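Local coordinates for protein beta-lactamase (PDB 6M5H) that probably hydrolyses beta-lactam antibiotics to substituted beta-amino acids as a class C enzyme of antibiotic resistance, and can bind AMP covalently, at residues Ser36-Val41 / Gly341-Ala346; Asn45-Tyr50 / Val61-Leu66; Met190-Leu195 / Ser234-Arg239; Pro215-Met220 / Asn326-Tyr331; Ser175-Ile180 / Gly224-Gly229. The protein carries 1 engineered substitution. All coordinates share one frame; numbering follows the deposited sequence.

Contact 1: residues Ser36-Val41 / Gly341-Ala346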
# COMPACT_ATOMS: atom_id res chain seq x y z
N SER A 36 1.83 14.56 7.26
CA SER A 36 2.87 14.93 6.33
C SER A 36 2.37 14.66 4.93
O SER A 36 1.75 13.62 4.68
CB SER A 36 4.17 14.20 6.59
OG SER A 36 5.15 14.65 5.67
N VAL A 37 2.64 15.59 4.02
CA VAL A 37 2.25 15.47 2.63
C VAL A 37 3.49 15.65 1.79
O VAL A 37 4.19 16.67 1.92
CB VAL A 37 1.19 16.51 2.25
CG1 VAL A 37 0.86 16.40 0.78
CG2 VAL A 37 -0.05 16.34 3.09
N ALA A 38 3.78 14.67 0.93
CA ALA A 38 4.96 14.69 0.08
C ALA A 38 4.48 14.69 -1.35
O ALA A 38 3.59 13.92 -1.70
CB ALA A 38 5.84 13.48 0.38
N VAL A 39 5.06 15.55 -2.19
CA VAL A 39 4.67 15.67 -3.58
C VAL A 39 5.93 15.60 -4.42
O VAL A 39 6.95 16.21 -4.05
CB VAL A 39 3.99 17.03 -3.82
CG1 VAL A 39 3.79 17.32 -5.30
CG2 VAL A 39 2.69 17.15 -3.06
N THR A 40 5.87 14.89 -5.55
CA THR A 40 6.94 14.92 -6.54
C THR A 40 6.36 15.37 -7.87
O THR A 40 5.26 14.95 -8.26
CB THR A 40 7.65 13.56 -6.67
OG1 THR A 40 8.78 13.69 -7.54
CG2 THR A 40 6.76 12.47 -7.20
N VAL A 41 7.06 16.29 -8.53
CA VAL A 41 6.69 16.74 -9.88
C VAL A 41 7.95 17.29 -10.54
O VAL A 41 8.78 17.92 -9.90
CB VAL A 41 5.51 17.74 -9.86
CG1 VAL A 41 5.84 18.97 -9.02
CG2 VAL A 41 5.11 18.10 -11.27
N GLY A 341 3.32 12.61 -8.23
CA GLY A 341 2.76 11.74 -7.22
C GLY A 341 2.63 12.45 -5.91
O GLY A 341 3.25 13.49 -5.67
N ILE A 342 1.81 11.85 -5.04
CA ILE A 342 1.53 12.42 -3.74
C ILE A 342 1.44 11.30 -2.71
O ILE A 342 0.91 10.21 -2.97
CB ILE A 342 0.25 13.28 -3.75
CG1 ILE A 342 0.04 13.98 -2.41
CG2 ILE A 342 -0.97 12.47 -4.19
CD1 ILE A 342 -1.06 15.03 -2.40
N VAL A 343 1.96 11.60 -1.52
CA VAL A 343 1.80 10.78 -0.33
C VAL A 343 1.14 11.65 0.73
O VAL A 343 1.64 12.75 1.01
CB VAL A 343 3.16 10.29 0.21
CG1 VAL A 343 2.97 9.40 1.41
CG2 VAL A 343 4.01 9.60 -0.84
N MET A 344 0.03 11.21 1.31
CA MET A 344 -0.62 11.93 2.40
C MET A 344 -0.69 11.00 3.60
O MET A 344 -1.37 9.98 3.52
CB MET A 344 -2.04 12.32 2.00
CG MET A 344 -2.08 13.33 0.87
SD MET A 344 -3.67 13.42 0.04
CE MET A 344 -4.80 13.79 1.38
N LEU A 345 -0.02 11.36 4.70
CA LEU A 345 0.01 10.55 5.92
C LEU A 345 -0.62 11.36 7.05
O LEU A 345 -0.31 12.54 7.22
CB LEU A 345 1.43 10.19 6.29
CG LEU A 345 2.24 9.50 5.18
CD1 LEU A 345 3.61 9.11 5.68
CD2 LEU A 345 1.52 8.27 4.65
N ALA A 346 -1.48 10.72 7.82
CA ALA A 346 -2.15 11.34 8.95
C ALA A 346 -2.19 10.36 10.10
O ALA A 346 -2.32 9.15 9.91
CB ALA A 346 -3.59 11.73 8.65
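V37 and V39 receive the side chain of I342 on one face of an antiparallel strand pair, 36-41 with 341-346, whose directions lie 175° apart. CB of I342 sits 4.0 Å from A38 O. I342 CG1 comes closer to that same oxygen and also lies 4.2 Å from V39 CG2. The first torsion, chi1 -174°, sets CG1 opposite the backbone N, and the extended chain carries the terminal I342 CD1 across to V37 CG1, 4.0 Å away. I342 thus bridges two valines of the partner strand instead of meeting one alone. On the other face A38 CB faces V343 CB at 4.2 Å, and T40 CG2 lies 3.6 Å from G341 N. Between the two faces, six backbone bonds in three hydrogen-bonded pairs tie S36 to L345, A38 to V343 and T40 to G341; A38 O takes V343 N at 2.8 Å. The polar end of S36 turns to S234, and that of T40 to N45. I342 and M344 pack on helix 352-365, A38 and V343 on helix 234-244. A central antiparallel sheet that pairs strands from near the two chain ends, with helices on both faces, is characteristic of the serine beta-lactamase and penicillin-binding-protein fold.

Contact 2: residues Asn45-Tyr50 / Val61-Leu66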
# COMPACT_ATOMS: atom_id res chain seq x y z
N ASN A 45 11.14 17.21 -5.38
CA ASN A 45 10.41 16.66 -4.24
C ASN A 45 10.12 17.74 -3.22
O ASN A 45 10.96 18.64 -3.00
CB ASN A 45 11.17 15.51 -3.62
CG ASN A 45 11.34 14.38 -4.58
OD1 ASN A 45 10.47 14.13 -5.42
ND2 ASN A 45 12.46 13.68 -4.48
N TYR A 46 8.94 17.68 -2.60
CA TYR A 46 8.44 18.69 -1.69
C TYR A 46 7.78 17.99 -0.52
O TYR A 46 6.92 17.11 -0.74
CB TYR A 46 7.43 19.59 -2.42
CG TYR A 46 7.98 20.15 -3.70
CD1 TYR A 46 7.87 19.47 -4.92
CD2 TYR A 46 8.68 21.36 -3.68
CE1 TYR A 46 8.43 19.98 -6.09
CE2 TYR A 46 9.24 21.89 -4.85
CZ TYR A 46 9.10 21.21 -6.03
OH TYR A 46 9.70 21.74 -7.16
N ILE A 47 8.19 18.30 0.70
CA ILE A 47 7.66 17.66 1.89
C ILE A 47 7.09 18.73 2.80
O ILE A 47 7.81 19.67 3.17
CB ILE A 47 8.74 16.89 2.69
CG1 ILE A 47 9.64 15.98 1.84
CG2 ILE A 47 8.10 16.19 3.90
CD1 ILE A 47 8.94 14.87 1.16
N TYR A 48 5.84 18.59 3.19
CA TYR A 48 5.17 19.55 4.06
C TYR A 48 4.66 18.83 5.30
O TYR A 48 3.92 17.84 5.19
CB TYR A 48 4.01 20.21 3.30
CG TYR A 48 4.49 20.85 2.02
CD1 TYR A 48 5.25 22.01 2.04
CD2 TYR A 48 4.24 20.28 0.80
CE1 TYR A 48 5.72 22.59 0.86
CE2 TYR A 48 4.70 20.86 -0.38
CZ TYR A 48 5.44 22.00 -0.33
OH TYR A 48 5.90 22.58 -1.52
N ASN A 49 5.07 19.33 6.47
CA ASN A 49 4.70 18.73 7.73
C ASN A 49 3.76 19.65 8.49
O ASN A 49 3.95 20.88 8.48
CB ASN A 49 5.95 18.45 8.55
CG ASN A 49 6.87 17.50 7.84
OD1 ASN A 49 6.43 16.52 7.25
ND2 ASN A 49 8.16 17.79 7.86
N TYR A 50 2.79 19.07 9.18
CA TYR A 50 1.72 19.82 9.81
C TYR A 50 1.45 19.24 11.18
O TYR A 50 1.26 18.03 11.33
CB TYR A 50 0.41 19.74 9.03
CG TYR A 50 0.50 20.27 7.65
CD1 TYR A 50 0.94 19.48 6.60
CD2 TYR A 50 0.16 21.60 7.37
CE1 TYR A 50 1.04 19.97 5.34
CE2 TYR A 50 0.27 22.10 6.11
CZ TYR A 50 0.72 21.28 5.09
OH TYR A 50 0.83 21.74 3.81
N VAL A 61 5.24 16.95 14.03
CA VAL A 61 5.61 16.17 12.86
C VAL A 61 6.86 16.79 12.27
O VAL A 61 6.93 18.02 12.11
CB VAL A 61 4.47 16.18 11.82
CG1 VAL A 61 4.87 15.42 10.57
CG2 VAL A 61 3.21 15.55 12.41
N THR A 62 7.86 15.98 11.98
CA THR A 62 9.12 16.39 11.37
C THR A 62 9.38 15.51 10.16
O THR A 62 8.62 14.56 9.87
CB THR A 62 10.32 16.24 12.32
OG1 THR A 62 10.70 14.86 12.41
CG2 THR A 62 10.03 16.77 13.71
N GLU A 63 10.51 15.76 9.50
CA GLU A 63 10.91 14.94 8.36
C GLU A 63 11.11 13.49 8.75
O GLU A 63 11.04 12.61 7.89
CB GLU A 63 12.23 15.50 7.80
CG GLU A 63 12.10 16.87 7.18
CD GLU A 63 10.88 17.02 6.26
OE1 GLU A 63 10.38 18.13 6.13
OE2 GLU A 63 10.48 16.02 5.63
N ASN A 64 11.34 13.20 10.03
CA ASN A 64 11.58 11.84 10.49
C ASN A 64 10.36 11.14 11.04
O ASN A 64 10.48 9.99 11.45
CB ASN A 64 12.69 11.82 11.54
CG ASN A 64 14.00 12.24 10.97
OD1 ASN A 64 14.32 11.91 9.84
ND2 ASN A 64 14.78 12.95 11.77
N THR A 65 9.20 11.80 11.09
CA THR A 65 8.04 11.18 11.72
C THR A 65 7.58 9.94 10.97
O THR A 65 7.38 9.98 9.75
CB THR A 65 6.88 12.18 11.83
OG1 THR A 65 7.33 13.31 12.58
CG2 THR A 65 5.67 11.56 12.52
N LEU A 66 7.40 8.86 11.71
CA LEU A 66 6.90 7.59 11.19
C LEU A 66 5.40 7.51 11.43
O LEU A 66 4.92 7.74 12.55
CB LEU A 66 7.58 6.43 11.90
CG LEU A 66 9.10 6.33 11.71
CD1 LEU A 66 9.75 5.44 12.74
CD2 LEU A 66 9.45 5.89 10.33
O HOH W 1 7.67 13.99 7.38
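N49 and V61 stand opposite one another with CA atoms 5.8 Å apart, where strand 45-50 and the incoming loop run in nearly contrary directions, 167° between them, without pairing as strands. The side chain of N49 does most of the work. N49 CB lies 3.8 Å from V61 CG1, and the amide reaches over the turn beyond. N49 ND2 gives a weak, strongly bent bond to E63 OE1, 2.8 Å long with 119° at the hydrogen, the amide and carboxylate planes being well away from coplanar. N49 OD1 accepts from a water, 2.8 Å away, which also donates to T62 O, and it has a second partner in S36 OG of the adjoining strand. CG of N49 stands beside the backbone N (chi1 -60°), which swings the amide toward the turn. V61 CG2 meanwhile rests 3.3 Å from Y50 O. The loop is stiffened from within: T62 to T65 form a type I turn, T62 OG1 accepts from N64 N in an ST turn, and T62 N gives a nearly straight bond of 2.8 Å to T65 OG1. E63, on the exposed side, bends back over I47 and also touches S235. One asparagine therefore joins strand and loop through both ends of its amide, with the water and S36 holding OD1 while the bent bond to E63 probably adds a more modest attraction.

Contact 3: residues Met190-Leu195 / Ser234-Arg239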
# COMPACT_ATOMS: atom_id res chain seq x y z
N MET A 190 15.00 2.77 1.26
CA MET A 190 13.99 3.26 2.18
C MET A 190 14.45 2.90 3.58
O MET A 190 14.07 1.89 4.17
CB MET A 190 12.62 2.67 1.83
CG MET A 190 12.11 3.15 0.50
SD MET A 190 10.63 2.30 -0.06
CE MET A 190 9.40 2.93 1.06
N HIS A 191 15.33 3.75 4.10
CA HIS A 191 16.04 3.48 5.35
C HIS A 191 15.25 3.85 6.58
O HIS A 191 15.67 3.50 7.69
CB HIS A 191 17.40 4.19 5.34
CG HIS A 191 18.23 3.91 4.12
ND1 HIS A 191 18.62 2.64 3.77
CD2 HIS A 191 18.71 4.73 3.15
CE1 HIS A 191 19.33 2.69 2.66
NE2 HIS A 191 19.40 3.94 2.26
N HIS A 192 14.14 4.56 6.43
CA HIS A 192 13.26 4.95 7.53
C HIS A 192 11.91 4.29 7.36
O HIS A 192 10.87 4.89 7.63
CB HIS A 192 13.07 6.46 7.59
CG HIS A 192 14.31 7.23 7.91
ND1 HIS A 192 14.41 8.00 9.05
CD2 HIS A 192 15.48 7.37 7.24
CE1 HIS A 192 15.60 8.58 9.07
NE2 HIS A 192 16.26 8.22 7.98
N SER A 193 11.92 3.03 6.93
CA SER A 193 10.70 2.25 6.75
C SER A 193 10.89 0.92 7.46
O SER A 193 11.96 0.30 7.31
CB SER A 193 10.49 2.00 5.26
OG SER A 193 10.30 3.21 4.55
N TYR A 194 9.89 0.49 8.22
CA TYR A 194 10.07 -0.63 9.10
C TYR A 194 8.79 -1.43 9.22
O TYR A 194 7.69 -0.87 9.17
CB TYR A 194 10.38 -0.15 10.52
CG TYR A 194 11.48 0.85 10.59
CD1 TYR A 194 12.80 0.44 10.59
CD2 TYR A 194 11.23 2.22 10.67
CE1 TYR A 194 13.84 1.35 10.65
CE2 TYR A 194 12.28 3.15 10.73
CZ TYR A 194 13.57 2.70 10.72
OH TYR A 194 14.59 3.65 10.79
N LEU A 195 8.95 -2.73 9.48
CA LEU A 195 7.88 -3.52 10.05
C LEU A 195 7.90 -3.50 11.56
O LEU A 195 6.84 -3.54 12.20
CB LEU A 195 8.00 -4.98 9.58
CG LEU A 195 7.78 -5.20 8.09
CD1 LEU A 195 8.19 -6.60 7.67
CD2 LEU A 195 6.34 -4.91 7.72
N SER A 234 6.91 10.08 5.08
CA SER A 234 6.44 10.53 3.78
C SER A 234 7.58 10.60 2.79
O SER A 234 7.36 10.33 1.60
CB SER A 234 5.75 11.88 3.92
OG SER A 234 6.67 12.86 4.37
N SER A 235 8.79 10.95 3.24
CA SER A 235 9.93 11.00 2.33
C SER A 235 10.28 9.63 1.77
O SER A 235 10.60 9.50 0.59
CB SER A 235 11.13 11.60 3.08
OG SER A 235 10.90 12.97 3.38
N ASP A 236 10.27 8.61 2.63
CA ASP A 236 10.55 7.27 2.11
C ASP A 236 9.48 6.83 1.12
O ASP A 236 9.80 6.22 0.09
CB ASP A 236 10.66 6.24 3.24
CG ASP A 236 12.07 6.06 3.76
OD1 ASP A 236 12.90 6.96 3.59
OD2 ASP A 236 12.31 5.03 4.40
N LEU A 237 8.22 7.11 1.43
CA LEU A 237 7.17 6.75 0.47
C LEU A 237 7.26 7.55 -0.81
O LEU A 237 6.91 7.04 -1.88
CB LEU A 237 5.78 6.84 1.09
CG LEU A 237 5.47 5.75 2.10
CD1 LEU A 237 4.13 6.05 2.74
CD2 LEU A 237 5.48 4.37 1.44
N LEU A 238 7.74 8.79 -0.73
CA LEU A 238 7.90 9.54 -1.97
C LEU A 238 9.02 8.94 -2.82
O LEU A 238 8.91 8.88 -4.04
CB LEU A 238 8.14 11.01 -1.68
CG LEU A 238 7.98 11.91 -2.90
CD1 LEU A 238 6.53 11.99 -3.37
CD2 LEU A 238 8.53 13.31 -2.60
N ARG A 239 10.08 8.47 -2.17
CA ARG A 239 11.12 7.74 -2.90
C ARG A 239 10.54 6.49 -3.55
O ARG A 239 10.84 6.19 -4.71
CB ARG A 239 12.26 7.38 -1.95
CG ARG A 239 13.39 6.71 -2.67
CD ARG A 239 14.62 6.42 -1.80
NE ARG A 239 15.56 5.59 -2.54
CZ ARG A 239 16.46 6.06 -3.38
NH1 ARG A 239 16.61 7.38 -3.53
NH2 ARG A 239 17.25 5.23 -4.04
O HOH W 2 15.53 6.60 4.11
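The carboxylate of D236 is gripped mainly at OD2, which meets H192 and S193 on its two sides. H192 N donates to D236 OD2 from the syn side, 19° out of the carboxylate plane and 2.8 Å away. S193 OG donates to the anti lone pair of D236 OD2 at 2.7 Å, so two bonds from consecutive residues of the loop converge on one oxygen. The other oxygen, D236 OD1, lies obliquely to the imidazole of H192, and accepts at 2.7 Å from a water that in turn takes H191 N. The carboxylate's chi1, -91°, departs from a staggered value, probably a small price for the two bonds. The two donors, with the water at OD1, probably help to keep this buried group ionised. Beside the polar cluster M190 supplies the apolar part. M190 CB is 3.5 Å from D236 OD2, and the thioether chain runs on along the helix until M190 CE, bent round at chi3 (71°), lies 3.5 Å from D236 O and 4.2 Å from L237 CD2. T233, just ahead of the helix, bonds D236 N through OG1, while S193 OG is shared with T232. The loop that follows helix 176-187, and its short strand 193-194, are thus pinned to the first turn of helix 234-244; M190 also touches L185 of helix 176-187 and, together with L237, F76 of helix 72-86.

Contact 4: residues Pro215-Met220 / Asn326-Tyr331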
# COMPACT_ATOMS: atom_id res chain seq x y z
N PRO A 215 -4.78 7.61 22.12
CA PRO A 215 -3.54 7.30 21.41
C PRO A 215 -3.36 5.80 21.27
O PRO A 215 -3.45 5.07 22.26
CB PRO A 215 -2.45 7.91 22.30
CG PRO A 215 -3.06 7.84 23.70
CD PRO A 215 -4.53 8.13 23.49
N VAL A 216 -3.11 5.33 20.04
CA VAL A 216 -3.00 3.90 19.77
C VAL A 216 -1.91 3.65 18.75
O VAL A 216 -1.61 4.50 17.90
CB VAL A 216 -4.33 3.30 19.28
CG1 VAL A 216 -5.38 3.35 20.39
CG2 VAL A 216 -4.83 4.03 18.04
N HIS A 217 -1.35 2.44 18.82
CA HIS A 217 -0.49 1.87 17.79
C HIS A 217 -1.07 0.54 17.38
O HIS A 217 -1.75 -0.15 18.17
CB HIS A 217 0.92 1.67 18.29
CG HIS A 217 1.74 2.91 18.28
ND1 HIS A 217 2.83 3.11 19.09
CD2 HIS A 217 1.66 4.02 17.50
CE1 HIS A 217 3.38 4.28 18.84
NE2 HIS A 217 2.67 4.86 17.89
N VAL A 218 -0.82 0.17 16.13
CA VAL A 218 -1.38 -1.06 15.58
C VAL A 218 -0.82 -2.28 16.31
O VAL A 218 0.37 -2.36 16.62
CB VAL A 218 -1.15 -1.12 14.06
CG1 VAL A 218 0.34 -1.19 13.73
CG2 VAL A 218 -1.89 -2.28 13.42
N ASN A 219 -1.68 -3.25 16.57
CA ASN A 219 -1.25 -4.50 17.18
C ASN A 219 -0.94 -5.48 16.06
O ASN A 219 -1.81 -5.78 15.25
CB ASN A 219 -2.35 -5.04 18.08
CG ASN A 219 -2.60 -4.13 19.29
OD1 ASN A 219 -1.66 -3.57 19.87
ND2 ASN A 219 -3.88 -3.98 19.66
N MET A 220 0.28 -5.96 16.01
CA MET A 220 0.72 -6.83 14.93
C MET A 220 0.35 -8.27 15.26
O MET A 220 0.79 -8.81 16.28
CB MET A 220 2.23 -6.72 14.74
CG MET A 220 2.68 -5.31 14.32
SD MET A 220 1.83 -4.69 12.86
CE MET A 220 2.06 -6.03 11.70
N ASN A 326 -6.37 1.71 13.05
CA ASN A 326 -7.33 2.35 13.94
C ASN A 326 -6.95 3.79 14.24
O ASN A 326 -7.84 4.61 14.51
CB ASN A 326 -7.51 1.57 15.24
CG ASN A 326 -8.28 0.31 15.05
OD1 ASN A 326 -8.92 0.11 14.03
ND2 ASN A 326 -8.26 -0.54 16.06
N GLY A 327 -5.66 4.12 14.20
CA GLY A 327 -5.21 5.45 14.51
C GLY A 327 -4.65 6.27 13.37
O GLY A 327 -4.19 7.39 13.61
N PHE A 328 -4.64 5.77 12.13
CA PHE A 328 -3.92 6.40 11.03
C PHE A 328 -4.70 6.29 9.74
O PHE A 328 -5.43 5.33 9.49
CB PHE A 328 -2.55 5.76 10.81
CG PHE A 328 -1.54 6.04 11.92
CD1 PHE A 328 -1.52 5.30 13.09
CD2 PHE A 328 -0.57 7.00 11.74
CE1 PHE A 328 -0.54 5.53 14.04
CE2 PHE A 328 0.40 7.24 12.71
CZ PHE A 328 0.39 6.51 13.86
N GLY A 329 -4.46 7.26 8.87
CA GLY A 329 -5.02 7.28 7.54
C GLY A 329 -4.03 7.78 6.52
O GLY A 329 -3.53 8.89 6.65
N ALA A 330 -3.75 6.95 5.51
CA ALA A 330 -2.74 7.21 4.50
C ALA A 330 -3.34 7.06 3.11
O ALA A 330 -4.33 6.35 2.89
CB ALA A 330 -1.56 6.24 4.67
N TYR A 331 -2.66 7.70 2.15
CA TYR A 331 -3.04 7.56 0.75
C TYR A 331 -1.82 7.87 -0.11
O TYR A 331 -1.04 8.77 0.23
CB TYR A 331 -4.16 8.52 0.38
CG TYR A 331 -4.67 8.42 -1.04
CD1 TYR A 331 -5.23 7.26 -1.51
CD2 TYR A 331 -4.62 9.50 -1.89
CE1 TYR A 331 -5.73 7.16 -2.80
CE2 TYR A 331 -5.12 9.42 -3.19
CZ TYR A 331 -5.66 8.25 -3.64
OH TYR A 331 -6.16 8.21 -4.92
O HOH W 3 -2.91 2.93 15.31
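V216 lays its CG2 methyl against the backbone of G327, 3.8 Å from G327 CA, and the lack of a side chain there lets the two segments come this close. With CG1 beside the backbone N (chi1 -66°), CG2 is left between N and the carbonyl carbon, where it meets G327. Farther along, two rings approach rim to rim: H217 CD2 and F328 CE1 are 4.4 Å apart, each atom near the plane of the other ring. V216 O lies obliquely to the phenyl ring, 4.1 Å from F328 CE1. A water in the plane of that ring, at its edge, donates weakly to V216 O at 3.3 Å and accepts weakly from G327 N at 3.2 Å. H217 is steadied by other neighbours, its NE2 bonding A206 O and its ring stacking with Y205 and W207. The hairpin partner of 215-216 takes part too: V216 bonds G208 and G327 bonds Y209. F328 stands about 6 Å, side chain to side chain, from S324, which contacts AMP when that ligand is bound; none is bound here. The contact thus seems to rely on shape, while stronger polar ties run through the neighbouring hairpin strand.

Contact 5: residues Ser175-Ile180 / Gly224-Gly229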
# COMPACT_ATOMS: atom_id res chain seq x y z
N SER A 175 12.26 -15.49 5.72
CA SER A 175 11.00 -15.05 6.29
C SER A 175 10.55 -13.74 5.62
O SER A 175 11.34 -13.03 5.03
CB SER A 175 11.15 -14.82 7.79
OG SER A 175 11.94 -13.66 7.99
N TYR A 176 9.25 -13.45 5.74
CA TYR A 176 8.74 -12.21 5.15
C TYR A 176 9.41 -10.98 5.77
O TYR A 176 9.77 -10.02 5.06
CB TYR A 176 7.21 -12.14 5.30
CG TYR A 176 6.65 -10.91 4.61
CD1 TYR A 176 6.54 -10.86 3.23
CD2 TYR A 176 6.28 -9.79 5.35
CE1 TYR A 176 6.06 -9.72 2.59
CE2 TYR A 176 5.76 -8.65 4.72
CZ TYR A 176 5.66 -8.62 3.33
OH TYR A 176 5.19 -7.53 2.63
N GLU A 177 9.63 -11.02 7.08
CA GLU A 177 10.23 -9.89 7.77
C GLU A 177 11.64 -9.64 7.27
O GLU A 177 12.03 -8.50 7.03
CB GLU A 177 10.19 -10.20 9.27
CG GLU A 177 8.78 -10.43 9.84
CD GLU A 177 7.98 -11.67 9.28
OE1 GLU A 177 8.58 -12.78 9.17
OE2 GLU A 177 6.73 -11.55 8.94
N ASP A 178 12.43 -10.71 7.10
CA ASP A 178 13.75 -10.57 6.52
C ASP A 178 13.66 -10.08 5.08
O ASP A 178 14.40 -9.20 4.66
CB ASP A 178 14.46 -11.93 6.54
CG ASP A 178 15.31 -12.15 7.75
OD1 ASP A 178 15.38 -11.27 8.64
OD2 ASP A 178 15.89 -13.25 7.80
N ALA A 179 12.74 -10.68 4.31
CA ALA A 179 12.63 -10.26 2.92
C ALA A 179 12.40 -8.76 2.81
O ALA A 179 13.00 -8.08 1.97
CB ALA A 179 11.48 -11.00 2.25
N ILE A 180 11.53 -8.22 3.66
CA ILE A 180 11.18 -6.81 3.59
C ILE A 180 12.26 -5.93 4.17
O ILE A 180 12.69 -4.96 3.53
CB ILE A 180 9.81 -6.57 4.25
CG1 ILE A 180 8.70 -7.30 3.47
CG2 ILE A 180 9.55 -5.08 4.43
CD1 ILE A 180 8.60 -6.91 2.00
N GLY A 224 0.32 -10.21 9.75
CA GLY A 224 0.04 -8.78 9.77
C GLY A 224 1.09 -7.95 9.08
O GLY A 224 0.80 -6.87 8.55
N ASN A 225 2.33 -8.42 9.06
CA ASN A 225 3.37 -7.65 8.39
C ASN A 225 3.02 -7.43 6.93
O ASN A 225 3.17 -6.32 6.39
CB ASN A 225 4.72 -8.33 8.51
CG ASN A 225 5.37 -8.09 9.85
OD1 ASN A 225 5.13 -7.06 10.50
ND2 ASN A 225 6.22 -9.01 10.25
N GLU A 226 2.55 -8.48 6.28
CA GLU A 226 2.18 -8.45 4.86
C GLU A 226 1.03 -7.48 4.61
O GLU A 226 1.04 -6.76 3.62
CB GLU A 226 1.75 -9.85 4.42
CG GLU A 226 2.85 -10.90 4.31
CD GLU A 226 3.23 -11.61 5.58
OE1 GLU A 226 2.89 -11.22 6.69
OE2 GLU A 226 3.92 -12.67 5.41
N ALA A 227 0.03 -7.48 5.48
CA ALA A 227 -1.22 -6.79 5.22
C ALA A 227 -1.23 -5.37 5.73
O ALA A 227 -1.89 -4.53 5.12
CB ALA A 227 -2.38 -7.59 5.83
N TYR A 228 -0.55 -5.07 6.84
CA TYR A 228 -0.71 -3.76 7.47
C TYR A 228 0.49 -3.37 8.33
O TYR A 228 0.34 -2.47 9.16
CB TYR A 228 -2.01 -3.70 8.30
CG TYR A 228 -2.13 -4.81 9.33
CD1 TYR A 228 -1.44 -4.75 10.53
CD2 TYR A 228 -2.90 -5.94 9.07
CE1 TYR A 228 -1.53 -5.77 11.47
CE2 TYR A 228 -2.99 -6.97 10.02
CZ TYR A 228 -2.29 -6.86 11.21
OH TYR A 228 -2.30 -7.88 12.16
N GLY A 229 1.66 -3.95 8.15
CA GLY A 229 2.73 -3.73 9.12
C GLY A 229 3.68 -2.57 8.94
O GLY A 229 4.49 -2.34 9.84
O HOH W 4 4.30 -5.44 3.98
O HOH W 5 4.85 -14.00 7.38
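Y176 and E226 lie one above the other, their side chains running in opposite directions as they pass. CG of E226 sits over the middle of the phenol ring of Y176, 3.5 Å from its centroid and only 3° off the normal, a CH-pi contact. A bend at chi2 (84°) folds the carboxylate down almost parallel to the ring, so that E226 OE2 comes 3.3 Å from Y176 CB. The opposite face of the ring carries I180 CG1 near the rim, which leaves the tyrosine sandwiched between its own helix and the other. At the ring edge, in plane, a water accepts from Y176 OH at 2.6 Å and donates to N225 O at 2.8 Å, linking the phenol to the second helix. The side chain of N225 crosses that of E177 at about a right angle, and N225 ND2 gives a nearly straight bond (169°) of 2.9 Å to the anti lone pair of E177 OE2, with that oxygen close to the amide plane. A second water donates to E226 OE2 at 2.6 Å and more weakly to E177 OE2. S175 caps the first helix by accepting D178 N. Helix 224-228 is in turn tied to K74, probably the lysine of the SxxK motif, which bonds A227 O. Two glutamates thus face one another, E177 OE2 and E226 OE1 being 4.5 Å apart; the amide and the bridging water probably soften their repulsion, while the proximity may raise the proton affinity of one or the other.

How the contacts relate
The contacts grade from buried core to partly open margin: contacts 1 and 3 are buried, contacts 2, 4 and 5 only partly. Contact 1 rests on regular backbone pairing; contact 2 ties a loop to the sheet's outermost strand, where an asparagine, a water and an exposed glutamate do the joining. Contact 3 is polar, its carboxylate met by loop donors. It shares S234 with contact 1, through the bond to S36 OG, and its helix packs on both strands of contact 1. Contact 4 continues the sheet by way of strand 328-335, with loose apolar touches. Contact 5, on the opposite side of the chain's centre from contact 1, joins helices only; L195 packs it to contact 3 and M220 to contact 4.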